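Local atomic coordinates of sortase B (Listeria monocytogenes serovar 1/2a, PDB entry 5JCV), a protein that cleaves the C-terminal sorting signal of surface proteins and, through a thioester intermediate, attaches them covalently to the bacterial cell wall. Residues D13-L18 with I29-D34; T60-D65 with S103-Y108; I160-T165 with R176-G181. One frame throughout, in Å; residues are numbered along the deposited sequence.

Interaction 1: residues D13-L18 with I29-D34; sequences DMVGWL and ILQSKD
Ile29 reaches Leu18 because its CG1 lies anti to its own carbonyl carbon, beside the backbone N (chi1 -54°), and because CD1 continues outward in an extended chain (chi2 -171°), to stop 4.0 Å from CB of Leu18. The two residues meet in a hairpin of strands 14-19 and 26-30, interrupted by a classic beta bulge: Val15 and Gly16 both face Ile29. Two straight bonds hold the bulge. Val15 N gives to Ile29 O at 2.8 Å, nearly along the C=O axis, whereas Ile29 N reaches Gly16 O at 2.9 Å from above the carbonyl plane. Gly16 adopts a phi of 165°, a backbone shape that residues with a side chain seldom take. Just past it, CG1 of Ile29 rests 3.7 Å from Trp17 N. A buried, branched aliphatic residue suits this place along the strand backbone, and Ile29 also meets Lys55 of the adjacent strand 53-55 and Tyr101 of strand 98-102. Before the bulge, helix 4-13 has just ended, and Asp13 O accepts a weak bond of 3.0 Å from Gln31 N. CD2 of Leu30 packs against the methylene CB of Asp13 at 3.9 Å. The other subunit of the assembly approaches this part of the hairpin, its Asn11 touching Met14 and its Gln8 touching Trp17. Gln31 crosses Val15 obliquely; its amide NE2 is held by Asp56 O and Asn59 O, while its OE1 stands 3.9 Å from the methyl CG2 of Val15.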
loop_
_atom_site.group_PDB
_atom_site.type_symbol
_atom_site.label_atom_id
_atom_site.label_comp_id
_atom_site.label_asym_id
_atom_site.label_seq_id
_atom_site.Cartn_x
_atom_site.Cartn_y
_atom_site.Cartn_z
ATOM N N ASP A 13 8.623 -2.065 1.944
ATOM C CA ASP A 13 9.265 -2.841 0.880
ATOM C C ASP A 13 8.248 -3.527 -0.025
ATOM O O ASP A 13 8.456 -3.567 -1.236
ATOM C CB ASP A 13 10.166 -3.915 1.494
ATOM C CG ASP A 13 11.334 -3.336 2.257
ATOM O OD1 ASP A 13 11.655 -2.145 2.102
ATOM O OD2 ASP A 13 11.957 -4.083 3.023
HETATM N N MSE A 14 7.157 -4.063 0.551
HETATM C CA MSE A 14 6.164 -4.849 -0.226
HETATM C C MSE A 14 5.182 -3.901 -0.812
HETATM O O MSE A 14 4.514 -3.218 -0.101
HETATM C CB MSE A 14 5.530 -5.971 0.604
HETATM C CG MSE A 14 4.185 -6.537 0.121
HETATM SE SE MSE A 14 3.809 -8.123 1.250
HETATM C CE MSE A 14 3.304 -7.173 2.922
ATOM N N VAL A 15 5.105 -3.866 -2.136
ATOM C CA VAL A 15 4.433 -2.818 -2.928
ATOM C C VAL A 15 3.257 -3.412 -3.726
ATOM O O VAL A 15 2.627 -2.740 -4.563
ATOM C CB VAL A 15 5.523 -2.204 -3.850
ATOM C CG1 VAL A 15 5.031 -1.782 -5.231
ATOM C CG2 VAL A 15 6.218 -1.044 -3.130
ATOM N N GLY A 16 2.947 -4.688 -3.474
ATOM C CA GLY A 16 1.951 -5.372 -4.275
ATOM C C GLY A 16 1.945 -6.884 -4.120
ATOM O O GLY A 16 2.627 -7.441 -3.250
ATOM N N TRP A 17 1.162 -7.533 -4.977
ATOM C CA TRP A 17 0.995 -8.992 -4.966
ATOM C C TRP A 17 0.758 -9.459 -6.401
ATOM O O TRP A 17 0.176 -8.728 -7.214
ATOM C CB TRP A 17 -0.174 -9.457 -4.078
ATOM C CG TRP A 17 -0.018 -10.876 -3.748
ATOM C CD1 TRP A 17 -0.394 -11.923 -4.500
ATOM C CD2 TRP A 17 0.630 -11.421 -2.598
ATOM N NE1 TRP A 17 -0.054 -13.095 -3.889
ATOM C CE2 TRP A 17 0.613 -12.804 -2.731
ATOM C CE3 TRP A 17 1.223 -10.859 -1.459
ATOM C CZ2 TRP A 17 1.149 -13.655 -1.765
ATOM C CZ3 TRP A 17 1.780 -11.700 -0.508
ATOM C CH2 TRP A 17 1.737 -13.083 -0.667
ATOM N N LEU A 18 1.230 -10.670 -6.712
ATOM C CA LEU A 18 1.066 -11.242 -8.057
ATOM C C LEU A 18 0.564 -12.684 -7.951
ATOM O O LEU A 18 1.072 -13.494 -7.159
ATOM C CB LEU A 18 2.441 -11.215 -8.775
ATOM C CG LEU A 18 2.441 -11.760 -10.212
ATOM C CD1 LEU A 18 1.573 -10.934 -11.145
ATOM C CD2 LEU A 18 3.838 -11.819 -10.792
ATOM N N ILE A 29 5.111 -8.700 -4.187
ATOM C CA ILE A 29 5.971 -7.893 -5.036
ATOM C C ILE A 29 6.705 -6.902 -4.182
ATOM O O ILE A 29 6.079 -6.049 -3.529
ATOM C CB ILE A 29 5.178 -7.106 -6.091
ATOM C CG1 ILE A 29 4.300 -8.082 -6.887
ATOM C CG2 ILE A 29 6.133 -6.307 -6.974
ATOM C CD1 ILE A 29 3.634 -7.491 -8.098
ATOM N N LEU A 30 8.026 -6.985 -4.214
ATOM C CA LEU A 30 8.867 -6.080 -3.455
ATOM C C LEU A 30 9.432 -4.998 -4.357
ATOM O O LEU A 30 9.164 -5.017 -5.535
ATOM C CB LEU A 30 9.931 -6.869 -2.667
ATOM C CG LEU A 30 9.160 -7.460 -1.456
ATOM C CD1 LEU A 30 8.614 -8.873 -1.717
ATOM C CD2 LEU A 30 9.954 -7.411 -0.160
ATOM N N GLN A 31 10.094 -3.994 -3.768
ATOM C CA GLN A 31 10.712 -2.917 -4.530
ATOM C C GLN A 31 11.730 -2.121 -3.712
ATOM O O GLN A 31 11.468 -1.753 -2.574
ATOM C CB GLN A 31 9.683 -1.943 -5.104
ATOM C CG GLN A 31 10.291 -0.953 -6.116
ATOM C CD GLN A 31 9.269 0.016 -6.665
ATOM O OE1 GLN A 31 8.414 0.460 -5.931
ATOM N NE2 GLN A 31 9.352 0.350 -7.947
ATOM N N SER A 32 12.877 -1.848 -4.323
ATOM C CA SER A 32 13.934 -1.064 -3.691
ATOM C C SER A 32 14.290 0.077 -4.639
ATOM O O SER A 32 13.545 0.375 -5.573
ATOM C CB SER A 32 15.143 -1.943 -3.395
ATOM O OG SER A 32 15.728 -2.380 -4.611
ATOM N N LYS A 33 15.423 0.708 -4.389
ATOM C CA LYS A 33 15.894 1.875 -5.151
ATOM C C LYS A 33 16.663 1.502 -6.435
ATOM O O LYS A 33 17.103 2.368 -7.166
ATOM C CB LYS A 33 16.769 2.728 -4.221
ATOM C CG LYS A 33 16.016 2.989 -2.911
ATOM C CD LYS A 33 16.567 4.118 -2.064
ATOM C CE LYS A 33 15.534 4.545 -1.029
ATOM N NZ LYS A 33 16.163 5.260 0.121
ATOM N N ASP A 34 16.807 0.203 -6.694
ATOM C CA ASP A 34 17.542 -0.287 -7.851
ATOM C C ASP A 34 16.866 -1.592 -8.306
ATOM O O ASP A 34 15.899 -2.061 -7.656
ATOM C CB ASP A 34 19.038 -0.518 -7.493
ATOM C CG ASP A 34 19.232 -1.585 -6.385
ATOM O OD1 ASP A 34 18.410 -2.537 -6.264
ATOM O OD2 ASP A 34 20.224 -1.502 -5.622
#

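Interaction 2: residues T60-D65 with S103-Y108; sequences TNEFLD and SGLTNY
Glu62 and Tyr108 form the tight part of this contact, where one carboxylate oxygen, OE2, lies within reach of two hydroxyls. Tyr108 OH gives to Glu62 OE2 at a modelled 2.4 Å, so short that the exact length is doubtful. OE2 lies at the edge of the tyrosine ring, in its plane, while the carboxylate itself is turned 79° from the ring. Ser103 OG is 2.7 Å from the same OE2 and also 3.0 Å from Thr106 O, so its one proton has two possible acceptors. A small hydroxyl suits Ser103, which is buried within the turn and also takes a weak bond from Leu105 N. The glutamate is long enough to span the gap, its chi2 of 163° carrying CD out toward Ser103 and Tyr108. Its loop is folded by an Asx turn, Asn61 OD1 accepting from Phe63 N at 2.8 Å, extended to an Asx motif by Leu64 N.

The outer side, with Phe63 and Leu105, is exposed. CD1 of Leu105 lies between Glu62 OE1, at 3.3 Å, and the edge of the Phe63 ring, 3.7 Å from CE1; Leu105 also meets Leu105 of the second subunit. Glu62 thus bridges loop 60-65, which links strands 53-55 and 67-72, to the turn of the beta hairpin of strands 98-102 and 107-118, where Tyr108 pairs with Tyr101 and rests its side chain on Leu183.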
loop_
_atom_site.group_PDB
_atom_site.type_symbol
_atom_site.label_atom_id
_atom_site.label_comp_id
_atom_site.label_asym_id
_atom_site.label_seq_id
_atom_site.Cartn_x
_atom_site.Cartn_y
_atom_site.Cartn_z
ATOM N N THR A 60 7.036 3.958 -10.583
ATOM C CA THR A 60 6.545 4.576 -9.334
ATOM C C THR A 60 5.219 5.311 -9.503
ATOM O O THR A 60 4.827 6.010 -8.623
ATOM C CB THR A 60 7.570 5.571 -8.832
ATOM O OG1 THR A 60 7.883 6.449 -9.917
ATOM C CG2 THR A 60 8.844 4.831 -8.408
ATOM N N ASN A 61 4.526 5.083 -10.614
ATOM C CA ASN A 61 3.246 5.668 -10.892
ATOM C C ASN A 61 2.375 4.778 -11.773
ATOM O O ASN A 61 2.420 4.853 -13.004
ATOM C CB ASN A 61 3.459 7.021 -11.583
ATOM C CG ASN A 61 2.163 7.756 -11.864
ATOM O OD1 ASN A 61 1.025 7.192 -11.836
ATOM N ND2 ASN A 61 2.319 9.047 -12.143
ATOM N N GLU A 62 1.578 3.959 -11.109
ATOM C CA GLU A 62 0.507 3.133 -11.710
ATOM C C GLU A 62 -0.274 3.825 -12.876
ATOM O O GLU A 62 -0.525 3.224 -13.937
ATOM C CB GLU A 62 -0.486 2.887 -10.583
ATOM C CG GLU A 62 -1.019 1.495 -10.350
ATOM C CD GLU A 62 -1.640 1.411 -8.954
ATOM O OE1 GLU A 62 -0.971 1.827 -7.983
ATOM O OE2 GLU A 62 -2.787 0.962 -8.803
ATOM N N PHE A 63 -0.667 5.092 -12.672
ATOM C CA PHE A 63 -1.655 5.716 -13.570
ATOM C C PHE A 63 -1.047 6.226 -14.847
ATOM O O PHE A 63 -1.747 6.356 -15.870
ATOM C CB PHE A 63 -2.394 6.873 -12.906
ATOM C CG PHE A 63 -2.542 6.720 -11.437
ATOM C CD1 PHE A 63 -3.313 5.681 -10.916
ATOM C CD2 PHE A 63 -1.900 7.616 -10.565
ATOM C CE1 PHE A 63 -3.438 5.523 -9.550
ATOM C CE2 PHE A 63 -2.025 7.468 -9.194
ATOM C CZ PHE A 63 -2.797 6.416 -8.685
ATOM N N LEU A 64 0.237 6.551 -14.784
ATOM C CA LEU A 64 0.909 7.140 -15.926
ATOM C C LEU A 64 1.946 6.211 -16.544
ATOM O O LEU A 64 2.198 6.314 -17.747
ATOM C CB LEU A 64 1.548 8.504 -15.556
ATOM C CG LEU A 64 0.648 9.771 -15.560
ATOM C CD1 LEU A 64 -0.533 9.621 -14.631
ATOM C CD2 LEU A 64 1.434 11.020 -15.181
ATOM N N ASP A 65 2.584 5.350 -15.747
ATOM C CA ASP A 65 3.605 4.409 -16.305
ATOM C C ASP A 65 2.962 3.593 -17.386
ATOM O O ASP A 65 1.965 2.870 -17.119
ATOM C CB ASP A 65 4.123 3.470 -15.238
ATOM C CG ASP A 65 5.007 4.161 -14.248
ATOM O OD1 ASP A 65 5.418 5.278 -14.557
ATOM O OD2 ASP A 65 5.241 3.622 -13.141
ATOM N N SER A 103 -1.432 -3.710 -6.882
ATOM C CA SER A 103 -0.503 -2.636 -6.547
ATOM C C SER A 103 -0.683 -2.294 -5.039
ATOM O O SER A 103 -1.294 -3.062 -4.260
ATOM C CB SER A 103 -0.782 -1.413 -7.404
ATOM O OG SER A 103 -2.133 -1.029 -7.181
ATOM N N GLY A 104 -0.156 -1.146 -4.620
ATOM C CA GLY A 104 -0.358 -0.685 -3.253
ATOM C C GLY A 104 -1.797 -0.266 -2.984
ATOM O O GLY A 104 -2.205 -0.211 -1.830
ATOM N N LEU A 105 -2.550 0.023 -4.052
ATOM C CA LEU A 105 -3.903 0.579 -3.971
ATOM C C LEU A 105 -4.950 -0.453 -4.175
ATOM O O LEU A 105 -5.964 -0.461 -3.472
ATOM C CB LEU A 105 -4.133 1.602 -5.085
ATOM C CG LEU A 105 -3.157 2.770 -5.202
ATOM C CD1 LEU A 105 -3.387 3.480 -6.524
ATOM C CD2 LEU A 105 -3.311 3.721 -4.018
ATOM N N THR A 106 -4.742 -1.295 -5.180
ATOM C CA THR A 106 -5.837 -2.080 -5.720
ATOM C C THR A 106 -5.406 -3.178 -6.704
ATOM O O THR A 106 -4.266 -3.188 -7.145
ATOM C CB THR A 106 -6.824 -1.154 -6.464
ATOM O OG1 THR A 106 -8.004 -1.918 -6.802
ATOM C CG2 THR A 106 -6.130 -0.506 -7.735
ATOM N N ASN A 107 -6.358 -4.049 -7.074
ATOM C CA ASN A 107 -6.105 -5.181 -7.987
ATOM C C ASN A 107 -6.476 -4.920 -9.470
ATOM O O ASN A 107 -7.354 -4.139 -9.746
ATOM C CB ASN A 107 -6.870 -6.370 -7.475
ATOM C CG ASN A 107 -8.354 -6.106 -7.458
ATOM O OD1 ASN A 107 -8.770 -4.998 -7.105
ATOM N ND2 ASN A 107 -9.168 -7.102 -7.841
ATOM N N TYR A 108 -5.767 -5.555 -10.416
ATOM C CA TYR A 108 -6.110 -5.532 -11.862
ATOM C C TYR A 108 -6.133 -6.980 -12.363
ATOM O O TYR A 108 -5.383 -7.808 -11.859
ATOM C CB TYR A 108 -5.093 -4.738 -12.699
ATOM C CG TYR A 108 -4.842 -3.329 -12.187
ATOM C CD1 TYR A 108 -5.377 -2.218 -12.848
ATOM C CD2 TYR A 108 -4.077 -3.110 -11.026
ATOM C CE1 TYR A 108 -5.159 -0.935 -12.382
ATOM C CE2 TYR A 108 -3.855 -1.834 -10.547
ATOM C CZ TYR A 108 -4.409 -0.750 -11.224
ATOM O OH TYR A 108 -4.205 0.505 -10.737
#

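Interaction 3: residues I160-T165 with R176-G181; sequences IITLST and RMVIQG
Thr165, Gly181 and Leu163 lose the most surface where strands 160-165 and 176-181 run antiparallel as a hairpin of the sortase sheet. Thr162 to Thr165 begin the TLxTC signature of sortases; the cysteine that follows is probably the thioester-forming nucleophile, and Arg176 lies at the same end of the hairpin, as the active-site arginine does in relatives. There Thr165 OG1, between its backbone N and carbonyl carbon (chi1 60°), accepts from Met177 N at 3.0 Å, standing in for a backbone acceptor. At the other end, Ile161 N to Gly181 O and Gly181 N to Ile161 O are both 2.9 Å, and Gly181 O lies 3.1 Å from CB of Ile160, a close fit. Between them, Leu163 N gives to Ile179 O at 2.7 Å, and Leu163 CB meets Ile179 CB at 4.2 Å on an apolar face.

The opposite face is mixed. Val178 CG1 packs 3.6 Å from Thr162 CG2, while Gln180 NE2 gives to Thr162 OG1 at 3.0 Å, almost straight (174°). Asn67 ND2 also gives to that OG1, and Tyr138 and Tyr116 hold the two ends of the Gln180 amide. These buried polar groups therefore find partners, and the network should fix the amide's rotation.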
loop_
_atom_site.group_PDB
_atom_site.type_symbol
_atom_site.label_atom_id
_atom_site.label_comp_id
_atom_site.label_asym_id
_atom_site.label_seq_id
_atom_site.Cartn_x
_atom_site.Cartn_y
_atom_site.Cartn_z
ATOM N N ILE A 160 0.355 -1.151 -19.897
ATOM C CA ILE A 160 0.695 -2.580 -19.772
ATOM C C ILE A 160 1.558 -2.958 -18.588
ATOM O O ILE A 160 2.104 -2.121 -17.877
ATOM C CB ILE A 160 1.389 -3.124 -21.025
ATOM C CG1 ILE A 160 2.820 -2.618 -21.120
ATOM C CG2 ILE A 160 0.608 -2.765 -22.282
ATOM C CD1 ILE A 160 3.500 -3.047 -22.402
ATOM N N ILE A 161 1.631 -4.259 -18.367
ATOM C CA ILE A 161 2.490 -4.817 -17.351
ATOM C C ILE A 161 3.293 -5.944 -18.001
ATOM O O ILE A 161 2.769 -6.686 -18.834
ATOM C CB ILE A 161 1.717 -5.239 -16.100
ATOM C CG1 ILE A 161 2.562 -6.134 -15.192
ATOM C CG2 ILE A 161 0.449 -5.935 -16.472
ATOM C CD1 ILE A 161 2.100 -6.173 -13.759
ATOM N N THR A 162 4.589 -6.000 -17.651
ATOM C CA THR A 162 5.537 -6.941 -18.227
ATOM C C THR A 162 6.057 -7.787 -17.091
ATOM O O THR A 162 6.553 -7.254 -16.069
ATOM C CB THR A 162 6.738 -6.213 -18.885
ATOM O OG1 THR A 162 6.272 -5.296 -19.874
ATOM C CG2 THR A 162 7.671 -7.178 -19.559
ATOM N N LEU A 163 5.928 -9.099 -17.254
ATOM C CA LEU A 163 6.571 -10.014 -16.364
ATOM C C LEU A 163 7.824 -10.559 -17.065
ATOM O O LEU A 163 7.760 -11.003 -18.203
ATOM C CB LEU A 163 5.601 -11.123 -16.003
ATOM C CG LEU A 163 4.272 -10.723 -15.398
ATOM C CD1 LEU A 163 3.546 -11.973 -15.020
ATOM C CD2 LEU A 163 4.340 -9.844 -14.164
ATOM N N SER A 164 8.961 -10.528 -16.383
ATOM C CA SER A 164 10.230 -10.988 -16.983
ATOM C C SER A 164 11.130 -11.682 -15.998
ATOM O O SER A 164 11.276 -11.233 -14.844
ATOM C CB SER A 164 10.986 -9.793 -17.505
ATOM O OG SER A 164 12.237 -10.126 -18.094
ATOM N N THR A 165 11.767 -12.755 -16.447
ATOM C CA THR A 165 12.786 -13.395 -15.647
ATOM C C THR A 165 14.011 -12.491 -15.736
ATOM O O THR A 165 14.089 -11.644 -16.608
ATOM C CB THR A 165 13.111 -14.845 -16.098
ATOM O OG1 THR A 165 13.581 -14.865 -17.446
ATOM C CG2 THR A 165 11.855 -15.750 -16.015
ATOM N N ARG A 176 15.802 -14.681 -21.320
ATOM C CA ARG A 176 14.714 -14.335 -20.430
ATOM C C ARG A 176 13.383 -14.744 -21.044
ATOM O O ARG A 176 13.238 -14.784 -22.255
ATOM C CB ARG A 176 14.674 -12.850 -20.208
ATOM C CG ARG A 176 15.945 -12.311 -19.577
ATOM C CD ARG A 176 15.789 -10.807 -19.496
ATOM N NE ARG A 176 16.908 -10.200 -18.799
ATOM C CZ ARG A 176 16.995 -8.906 -18.514
ATOM N NH1 ARG A 176 16.029 -8.056 -18.868
ATOM N NH2 ARG A 176 18.070 -8.469 -17.883
HETATM N N MSE A 177 12.429 -15.044 -20.178
HETATM C CA MSE A 177 11.058 -15.290 -20.573
HETATM C C MSE A 177 10.273 -14.033 -20.249
HETATM O O MSE A 177 10.476 -13.408 -19.220
HETATM C CB MSE A 177 10.609 -16.528 -19.801
HETATM C CG MSE A 177 9.188 -16.876 -20.137
HETATM SE SE MSE A 177 9.200 -17.628 -21.953
HETATM C CE MSE A 177 7.426 -16.990 -22.372
ATOM N N VAL A 178 9.391 -13.637 -21.146
ATOM C CA VAL A 178 8.686 -12.365 -21.006
ATOM C C VAL A 178 7.215 -12.558 -21.326
ATOM O O VAL A 178 6.884 -13.170 -22.315
ATOM C CB VAL A 178 9.240 -11.286 -21.944
ATOM C CG1 VAL A 178 8.451 -9.988 -21.752
ATOM C CG2 VAL A 178 10.704 -11.048 -21.674
ATOM N N ILE A 179 6.361 -12.014 -20.482
ATOM C CA ILE A 179 4.915 -12.022 -20.685
ATOM C C ILE A 179 4.490 -10.582 -20.555
ATOM O O ILE A 179 4.901 -9.908 -19.615
ATOM C CB ILE A 179 4.229 -12.812 -19.555
ATOM C CG1 ILE A 179 4.783 -14.227 -19.534
ATOM C CG2 ILE A 179 2.728 -12.846 -19.690
ATOM C CD1 ILE A 179 4.465 -15.007 -20.775
ATOM N N GLN A 180 3.724 -10.095 -21.515
ATOM C CA GLN A 180 3.174 -8.772 -21.424
ATOM C C GLN A 180 1.632 -8.725 -21.564
ATOM O O GLN A 180 1.030 -9.433 -22.378
ATOM C CB GLN A 180 3.832 -7.915 -22.469
ATOM C CG GLN A 180 5.322 -7.847 -22.288
ATOM C CD GLN A 180 5.926 -6.945 -23.301
ATOM O OE1 GLN A 180 5.926 -7.279 -24.477
ATOM N NE2 GLN A 180 6.415 -5.770 -22.865
ATOM N N GLY A 181 1.007 -7.912 -20.728
ATOM C CA GLY A 181 -0.423 -7.894 -20.669
ATOM C C GLY A 181 -0.971 -6.483 -20.554
ATOM O O GLY A 181 -0.284 -5.591 -20.070
#

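How the interactions relate
From the N terminus, interaction 1 comes first, closing a hairpin with ten residues between its segments as the chain turns back on itself after helix 4-13. Interaction 2 closes the longest excursion, with 37 residues between its segments, including strands 67-72 and 98-102 and helix 90-95. Interaction 3 closes another hairpin near the C terminus, again with ten residues between its segments. The three follow one another in series, so none nests or crosses. All reach one sheet: strand 98-102, leading into interaction 2, bonds to strand 14-19 of interaction 1, and strand 107-118 neighbours strand 176-182 of interaction 3. Interactions 1 and 3, with centres about 16 Å apart, touch directly through Leu18 and Leu163.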